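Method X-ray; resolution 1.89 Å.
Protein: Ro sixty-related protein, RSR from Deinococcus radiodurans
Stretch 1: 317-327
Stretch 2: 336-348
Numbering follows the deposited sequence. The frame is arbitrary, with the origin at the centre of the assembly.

Stretch 1 (317-327) DALKARLVYAQ
Stretch 2 (336-348) TWLPVPRVVDALE

Tyr325 and Leu347 form the apolar centre of this contact. The tyrosine leaves its helix sideways, but with chi1 at t (176°) and chi2 at 62° its ring reaches into the other stretch. Tyr325 CE2 lies 3.7 Å from Val343 CG1, and Tyr325 CD2 lies 3.9 Å from Val344 CG2; Pro339 CB covers one ring face, 4.1 Å from Tyr325 CE2. Leu347 (m, t) points toward the first helix and sets its CD1 3.6 Å from Arg322 CA. Two alanines also meet Leu347: Ala318 CB sits 4.0 Å from Leu347 O, and Ala321 CB 4.3 Å from Leu347 CD2.

The frame is two helices, 341-348 and the one containing 317-325, nearly antiparallel at 162° with axes 9.1 Å apart at closest. The register places Arg322 CA 5.7 Å from Leu347 CA and Ala326 CA 5.5 Å from Pro339 CA. Ahead of the second helix, residues 336-340 run extended, ending in Val340 (phi/psi -84/120) as N-cap.

This segment carries the directed bonds. Val340 N donates to Tyr325 OH at 2.6 Å, almost straight at 178°, so the ring that packs among apolar side chains also ends in an acceptor for the backbone. The hydroxyl donates to a water (Tyr325 OH to water O, 2.8 Å), which donates to Leu338 O. Trp337 (chi1 p, chi2 91°) points toward the first helix, and Trp337 NE1 donates to Tyr325 O at 2.9 Å; the two aromatic planes are near parallel, 12° apart, but slid so that they barely overlap.

At the polar edge, Arg322 (t, t, p) lays its aliphatic part on the second helix, Arg322 CD 3.7 Å from Val344 CG1. Arg322 NE makes a long salt bridge to Glu348 OE2, 4.0 Å, over the guanidinium face: charge attraction without a hydrogen bond. Arg322 NE donates to a water O at 3.1 Å.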

ATOM      1  N   ASP A 317       7.309  -3.331   7.735  1.00 13.32           N
ATOM      2  CA  ASP A 317       7.061  -1.965   8.182  1.00 13.31           C
ATOM      3  C   ASP A 317       8.066  -1.593   9.259  1.00 14.36           C
ATOM      4  O   ASP A 317       8.606  -0.493   9.257  1.00 11.56           O
ATOM      5  CB  ASP A 317       5.653  -1.824   8.763  1.00 17.03           C
ATOM      6  CG  ASP A 317       4.570  -1.891   7.710  1.00 21.20           C
ATOM      7  OD1 ASP A 317       4.866  -1.573   6.534  1.00 23.07           O
ATOM      8  OD2 ASP A 317       3.412  -2.252   8.062  1.00 20.82           O
ATOM      9  N   ALA A 318       8.320  -2.520  10.183  1.00  9.50           N
ATOM     10  CA  ALA A 318       9.266  -2.249  11.241  1.00 11.93           C
ATOM     11  C   ALA A 318      10.685  -2.247  10.686  1.00  9.45           C
ATOM     12  O   ALA A 318      11.502  -1.436  11.087  1.00  7.56           O
ATOM     13  CB  ALA A 318       9.118  -3.272  12.388  1.00 11.49           C
ATOM     14  N   LEU A 319      10.975  -3.166   9.766  1.00  9.77           N
ATOM     15  CA  LEU A 319      12.313  -3.213   9.183  1.00 10.63           C
ATOM     16  C   LEU A 319      12.581  -1.899   8.438  1.00  6.96           C
ATOM     17  O   LEU A 319      13.628  -1.311   8.609  1.00  8.32           O
ATOM     18  CB  LEU A 319      12.497  -4.429   8.260  1.00  8.33           C
ATOM     19  CG  LEU A 319      13.911  -4.600   7.677  1.00  9.01           C
ATOM     20  CD1 LEU A 319      15.005  -4.484   8.744  1.00 10.97           C
ATOM     21  CD2 LEU A 319      14.037  -5.939   6.902  1.00  8.59           C
ATOM     22  N   LYS A 320      11.628  -1.440   7.637  1.00  9.21           N
ATOM     23  CA  LYS A 320      11.803  -0.186   6.901  1.00  9.50           C
ATOM     24  C   LYS A 320      12.033   0.987   7.862  1.00 11.47           C
ATOM     25  O   LYS A 320      12.945   1.797   7.675  1.00  8.65           O
ATOM     26  CB  LYS A 320      10.603   0.095   5.991  1.00 10.13           C
ATOM     27  CG  LYS A 320      10.648   1.483   5.345  1.00 13.90           C
ATOM     28  CD  LYS A 320       9.353   1.815   4.617  1.00 16.51           C
ATOM     29  CE  LYS A 320       9.438   3.186   3.936  1.00 22.48           C
ATOM     30  NZ  LYS A 320       8.350   3.367   2.927  1.00 19.16           N
ATOM     31  N   ALA A 321      11.213   1.070   8.913  1.00  9.66           N
ATOM     32  CA  ALA A 321      11.375   2.163   9.872  1.00 11.40           C
ATOM     33  C   ALA A 321      12.756   2.167  10.507  1.00  8.72           C
ATOM     34  O   ALA A 321      13.358   3.218  10.682  1.00 11.48           O
ATOM     35  CB  ALA A 321      10.253   2.145  10.951  1.00 11.05           C
ATOM     36  N   ARG A 322      13.263   0.992  10.856  1.00  8.27           N
ATOM     37  CA  ARG A 322      14.585   0.888  11.440  1.00  9.15           C
ATOM     38  C   ARG A 322      15.672   1.352  10.474  1.00  9.34           C
ATOM     39  O   ARG A 322      16.541   2.139  10.836  1.00 12.55           O
ATOM     40  CB  ARG A 322      14.903  -0.538  11.871  1.00  8.51           C
ATOM     41  CG  ARG A 322      16.340  -0.671  12.329  1.00 13.59           C
ATOM     42  CD  ARG A 322      16.579  -1.887  13.162  1.00 19.17           C
ATOM     43  NE  ARG A 322      16.508  -3.133  12.405  1.00 23.62           N
ATOM     44  CZ  ARG A 322      17.433  -3.557  11.546  1.00 21.95           C
ATOM     45  NH1 ARG A 322      18.507  -2.822  11.297  1.00 26.92           N
ATOM     46  NH2 ARG A 322      17.282  -4.730  10.942  1.00 20.99           N
ATOM     47  N   LEU A 323      15.624   0.861   9.242  1.00  9.36           N
ATOM     48  CA  LEU A 323      16.652   1.204   8.257  1.00  8.66           C
ATOM     49  C   LEU A 323      16.599   2.697   7.961  1.00  7.63           C
ATOM     50  O   LEU A 323      17.618   3.347   7.942  1.00 12.07           O
ATOM     51  CB  LEU A 323      16.472   0.387   6.966  1.00  7.08           C
ATOM     52  CG  LEU A 323      16.663  -1.132   7.121  1.00  6.34           C
ATOM     53  CD1 LEU A 323      16.182  -1.928   5.888  1.00  7.85           C
ATOM     54  CD2 LEU A 323      18.098  -1.471   7.446  1.00  9.22           C
ATOM     55  N   VAL A 324      15.407   3.229   7.724  1.00 11.70           N
ATOM     56  CA  VAL A 324      15.243   4.663   7.432  1.00 13.13           C
ATOM     57  C   VAL A 324      15.787   5.511   8.579  1.00 18.02           C
ATOM     58  O   VAL A 324      16.554   6.467   8.378  1.00 16.01           O
ATOM     59  CB  VAL A 324      13.768   5.030   7.199  1.00 12.99           C
ATOM     60  CG1 VAL A 324      13.594   6.560   7.170  1.00 16.44           C
ATOM     61  CG2 VAL A 324      13.269   4.426   5.894  1.00 15.17           C
ATOM     62  N   TYR A 325      15.393   5.141   9.795  1.00 14.94           N
ATOM     63  CA  TYR A 325      15.803   5.869  10.983  1.00 13.42           C
ATOM     64  C   TYR A 325      17.298   5.777  11.243  1.00 16.17           C
ATOM     65  O   TYR A 325      17.928   6.762  11.613  1.00 16.73           O
ATOM     66  CB  TYR A 325      15.005   5.370  12.208  1.00 15.07           C
ATOM     67  CG  TYR A 325      15.424   6.003  13.514  1.00 15.96           C
ATOM     68  CD1 TYR A 325      15.294   7.371  13.717  1.00 19.95           C
ATOM     69  CD2 TYR A 325      15.951   5.230  14.545  1.00 17.13           C
ATOM     70  CE1 TYR A 325      15.692   7.956  14.924  1.00 20.54           C
ATOM     71  CE2 TYR A 325      16.347   5.797  15.737  1.00 18.97           C
ATOM     72  CZ  TYR A 325      16.213   7.157  15.922  1.00 18.95           C
ATOM     73  OH  TYR A 325      16.608   7.712  17.111  1.00 17.95           O
ATOM     74  N   ALA A 326      17.880   4.601  11.040  1.00 16.78           N
ATOM     75  CA  ALA A 326      19.275   4.396  11.402  1.00 16.34           C
ATOM     76  C   ALA A 326      20.229   5.175  10.503  1.00 19.10           C
ATOM     77  O   ALA A 326      21.405   5.324  10.831  1.00 22.71           O
ATOM     78  CB  ALA A 326      19.633   2.910  11.411  1.00 16.34           C
ATOM     79  N   GLN A 327      19.716   5.684   9.389  1.00 18.78           N
ATOM     80  CA  GLN A 327      20.533   6.448   8.450  1.00 25.04           C
ATOM     81  C   GLN A 327      20.947   7.787   9.047  1.00 29.27           C
ATOM     82  O   GLN A 327      22.053   8.284   8.783  1.00 24.71           O
ATOM     83  CB  GLN A 327      19.771   6.691   7.145  1.00 23.16           C
ATOM     84  CG  GLN A 327      19.769   5.505   6.219  1.00 23.81           C
ATOM     85  CD  GLN A 327      21.162   5.181   5.735  1.00 25.72           C
ATOM     86  OE1 GLN A 327      21.962   6.082   5.494  1.00 29.69           O
ATOM     87  NE2 GLN A 327      21.468   3.896   5.609  1.00 23.70           N
ATOM     88  N   THR A 336      19.468  16.203   9.099  1.00 37.71           N
ATOM     89  CA  THR A 336      20.054  15.034   9.714  1.00 35.80           C
ATOM     90  C   THR A 336      19.537  14.899  11.145  1.00 37.69           C
ATOM     91  O   THR A 336      18.841  15.784  11.655  1.00 31.86           O
ATOM     92  CB  THR A 336      21.590  15.101   9.716  1.00 37.05           C
ATOM     93  OG1 THR A 336      22.032  16.087  10.658  1.00 35.63           O
ATOM     94  CG2 THR A 336      22.115  15.456   8.329  1.00 39.07           C
ATOM     95  N   TRP A 337      19.867  13.773  11.770  1.00 33.05           N
ATOM     96  CA  TRP A 337      19.527  13.526  13.165  1.00 34.03           C
ATOM     97  C   TRP A 337      20.495  12.500  13.713  1.00 29.62           C
ATOM     98  O   TRP A 337      21.276  11.921  12.959  1.00 30.57           O
ATOM     99  CB  TRP A 337      18.082  13.048  13.309  1.00 28.76           C
ATOM    100  CG  TRP A 337      17.760  11.770  12.574  1.00 29.50           C
ATOM    101  CD1 TRP A 337      17.852  10.498  13.060  1.00 28.51           C
ATOM    102  CD2 TRP A 337      17.277  11.651  11.229  1.00 29.63           C
ATOM    103  NE1 TRP A 337      17.460   9.593  12.102  1.00 27.30           N
ATOM    104  CE2 TRP A 337      17.102  10.275  10.968  1.00 28.94           C
ATOM    105  CE3 TRP A 337      16.980  12.574  10.219  1.00 31.88           C
ATOM    106  CZ2 TRP A 337      16.648   9.801   9.739  1.00 28.44           C
ATOM    107  CZ3 TRP A 337      16.525  12.101   9.000  1.00 32.38           C
ATOM    108  CH2 TRP A 337      16.363  10.727   8.771  1.00 30.88           C
ATOM    109  N   LEU A 338      20.460  12.291  15.023  1.00 27.59           N
ATOM    110  CA  LEU A 338      21.325  11.306  15.656  1.00 28.48           C
ATOM    111  C   LEU A 338      20.504  10.122  16.158  1.00 32.58           C
ATOM    112  O   LEU A 338      19.863  10.203  17.217  1.00 29.89           O
ATOM    113  CB  LEU A 338      22.106  11.935  16.807  1.00 35.14           C
ATOM    114  CG  LEU A 338      23.021  10.967  17.551  1.00 33.53           C
ATOM    115  CD1 LEU A 338      23.946  10.261  16.574  1.00 36.12           C
ATOM    116  CD2 LEU A 338      23.824  11.695  18.623  1.00 37.78           C
ATOM    117  N   PRO A 339      20.530   9.012  15.401  1.00 31.74           N
ATOM    118  CA  PRO A 339      19.743   7.819  15.731  1.00 27.04           C
ATOM    119  C   PRO A 339      20.059   7.358  17.139  1.00 25.64           C
ATOM    120  O   PRO A 339      21.233   7.209  17.470  1.00 28.24           O
ATOM    121  CB  PRO A 339      20.249   6.774  14.727  1.00 26.12           C
ATOM    122  CG  PRO A 339      20.841   7.578  13.589  1.00 24.96           C
ATOM    123  CD  PRO A 339      21.426   8.789  14.248  1.00 30.17           C
ATOM    124  N   VAL A 340      19.029   7.153  17.957  1.00 23.14           N
ATOM    125  CA  VAL A 340      19.217   6.593  19.290  1.00 22.71           C
ATOM    126  C   VAL A 340      19.275   5.080  19.215  1.00 17.95           C
ATOM    127  O   VAL A 340      18.315   4.453  18.790  1.00 18.35           O
ATOM    128  CB  VAL A 340      18.049   6.961  20.228  1.00 22.27           C
ATOM    129  CG1 VAL A 340      18.269   6.321  21.579  1.00 22.02           C
ATOM    130  CG2 VAL A 340      17.905   8.469  20.344  1.00 24.17           C
ATOM    131  N   PRO A 341      20.395   4.486  19.650  1.00 19.61           N
ATOM    132  CA  PRO A 341      20.629   3.045  19.510  1.00 22.81           C
ATOM    133  C   PRO A 341      19.517   2.184  20.097  1.00 21.88           C
ATOM    134  O   PRO A 341      19.066   1.249  19.441  1.00 19.45           O
ATOM    135  CB  PRO A 341      21.933   2.831  20.276  1.00 22.22           C
ATOM    136  CG  PRO A 341      22.646   4.136  20.139  1.00 22.30           C
ATOM    137  CD  PRO A 341      21.558   5.173  20.234  1.00 23.62           C
ATOM    138  N   ARG A 342      19.067   2.492  21.308  1.00 20.01           N
ATOM    139  CA  ARG A 342      18.053   1.646  21.933  1.00 20.25           C
ATOM    140  C   ARG A 342      16.700   1.738  21.217  1.00 14.75           C
ATOM    141  O   ARG A 342      15.854   0.867  21.383  1.00 16.32           O
ATOM    142  CB  ARG A 342      17.935   1.945  23.442  1.00 19.78           C
ATOM    143  CG  ARG A 342      19.043   1.290  24.273  1.00 24.65           C
ATOM    144  CD  ARG A 342      19.001   1.682  25.760  1.00 23.58           C
ATOM    145  NE  ARG A 342      17.820   1.138  26.414  1.00 22.82           N
ATOM    146  CZ  ARG A 342      16.748   1.850  26.725  1.00 19.58           C
ATOM    147  NH1 ARG A 342      16.722   3.148  26.465  1.00 19.89           N
ATOM    148  NH2 ARG A 342      15.710   1.265  27.312  1.00 16.35           N
ATOM    149  N   VAL A 343      16.494   2.792  20.428  1.00 12.42           N
ATOM    150  CA  VAL A 343      15.285   2.899  19.604  1.00 13.44           C
ATOM    151  C   VAL A 343      15.444   1.980  18.395  1.00 15.74           C
ATOM    152  O   VAL A 343      14.533   1.237  18.046  1.00 12.25           O
ATOM    153  CB  VAL A 343      15.003   4.353  19.136  1.00 14.83           C
ATOM    154  CG1 VAL A 343      13.877   4.398  18.122  1.00 11.73           C
ATOM    155  CG2 VAL A 343      14.655   5.259  20.334  1.00 12.98           C
ATOM    156  N   VAL A 344      16.618   2.032  17.770  1.00 14.84           N
ATOM    157  CA  VAL A 344      16.948   1.071  16.718  1.00 18.45           C
ATOM    158  C   VAL A 344      16.732  -0.346  17.222  1.00 15.41           C
ATOM    159  O   VAL A 344      16.147  -1.181  16.534  1.00 15.32           O
ATOM    160  CB  VAL A 344      18.402   1.228  16.253  1.00 16.51           C
ATOM    161  CG1 VAL A 344      18.819   0.015  15.421  1.00 21.54           C
ATOM    162  CG2 VAL A 344      18.552   2.517  15.467  1.00 14.33           C
ATOM    163  N   ASP A 345      17.186  -0.602  18.446  1.00 20.12           N
ATOM    164  CA  ASP A 345      17.003  -1.901  19.094  1.00 17.27           C
ATOM    165  C   ASP A 345      15.537  -2.277  19.238  1.00 16.60           C
ATOM    166  O   ASP A 345      15.161  -3.429  19.052  1.00 16.76           O
ATOM    167  CB  ASP A 345      17.619  -1.901  20.495  1.00 21.33           C
ATOM    168  CG  ASP A 345      19.105  -2.185  20.495  1.00 27.20           C
ATOM    169  OD1 ASP A 345      19.628  -2.696  19.480  1.00 32.19           O
ATOM    170  OD2 ASP A 345      19.748  -1.899  21.530  1.00 34.18           O
ATOM    171  N   ALA A 346      14.711  -1.316  19.629  1.00 17.21           N
ATOM    172  CA  ALA A 346      13.300  -1.599  19.872  1.00 15.06           C
ATOM    173  C   ALA A 346      12.605  -1.954  18.560  1.00 13.44           C
ATOM    174  O   ALA A 346      11.638  -2.727  18.522  1.00 11.13           O
ATOM    175  CB  ALA A 346      12.640  -0.406  20.498  1.00 13.26           C
ATOM    176  N   LEU A 347      13.083  -1.345  17.485  1.00 13.07           N
ATOM    177  CA  LEU A 347      12.554  -1.630  16.152  1.00 11.27           C
ATOM    178  C   LEU A 347      12.866  -3.064  15.722  1.00 11.91           C
ATOM    179  O   LEU A 347      12.088  -3.689  14.997  1.00 12.39           O
ATOM    180  CB  LEU A 347      13.055  -0.595  15.154  1.00 10.54           C
ATOM    181  CG  LEU A 347      12.427   0.784  15.376  1.00  8.95           C
ATOM    182  CD1 LEU A 347      13.191   1.830  14.602  1.00 12.62           C
ATOM    183  CD2 LEU A 347      10.969   0.787  14.975  1.00  8.01           C
ATOM    184  N   GLU A 348      13.987  -3.597  16.190  1.00 14.50           N
ATOM    185  CA  GLU A 348      14.300  -4.998  15.945  1.00 15.42           C
ATOM    186  C   GLU A 348      13.325  -5.887  16.686  1.00 15.15           C
ATOM    187  O   GLU A 348      12.953  -6.949  16.194  1.00 13.74           O
ATOM    188  CB  GLU A 348      15.748  -5.328  16.319  1.00 18.57           C
ATOM    189  CG  GLU A 348      16.744  -4.860  15.274  1.00 19.28           C
ATOM    190  CD  GLU A 348      18.181  -4.843  15.765  1.00 22.01           C
ATOM    191  OE1 GLU A 348      18.632  -5.845  16.354  1.00 31.79           O
ATOM    192  OE2 GLU A 348      18.865  -3.818  15.546  1.00 31.53           O
TER
HETATM  193  O   HOH W   1      13.490  -3.796  12.531  1.00 14.28           O
HETATM  194  O   HOH W   2      17.124  10.471  16.834  1.00 24.41           O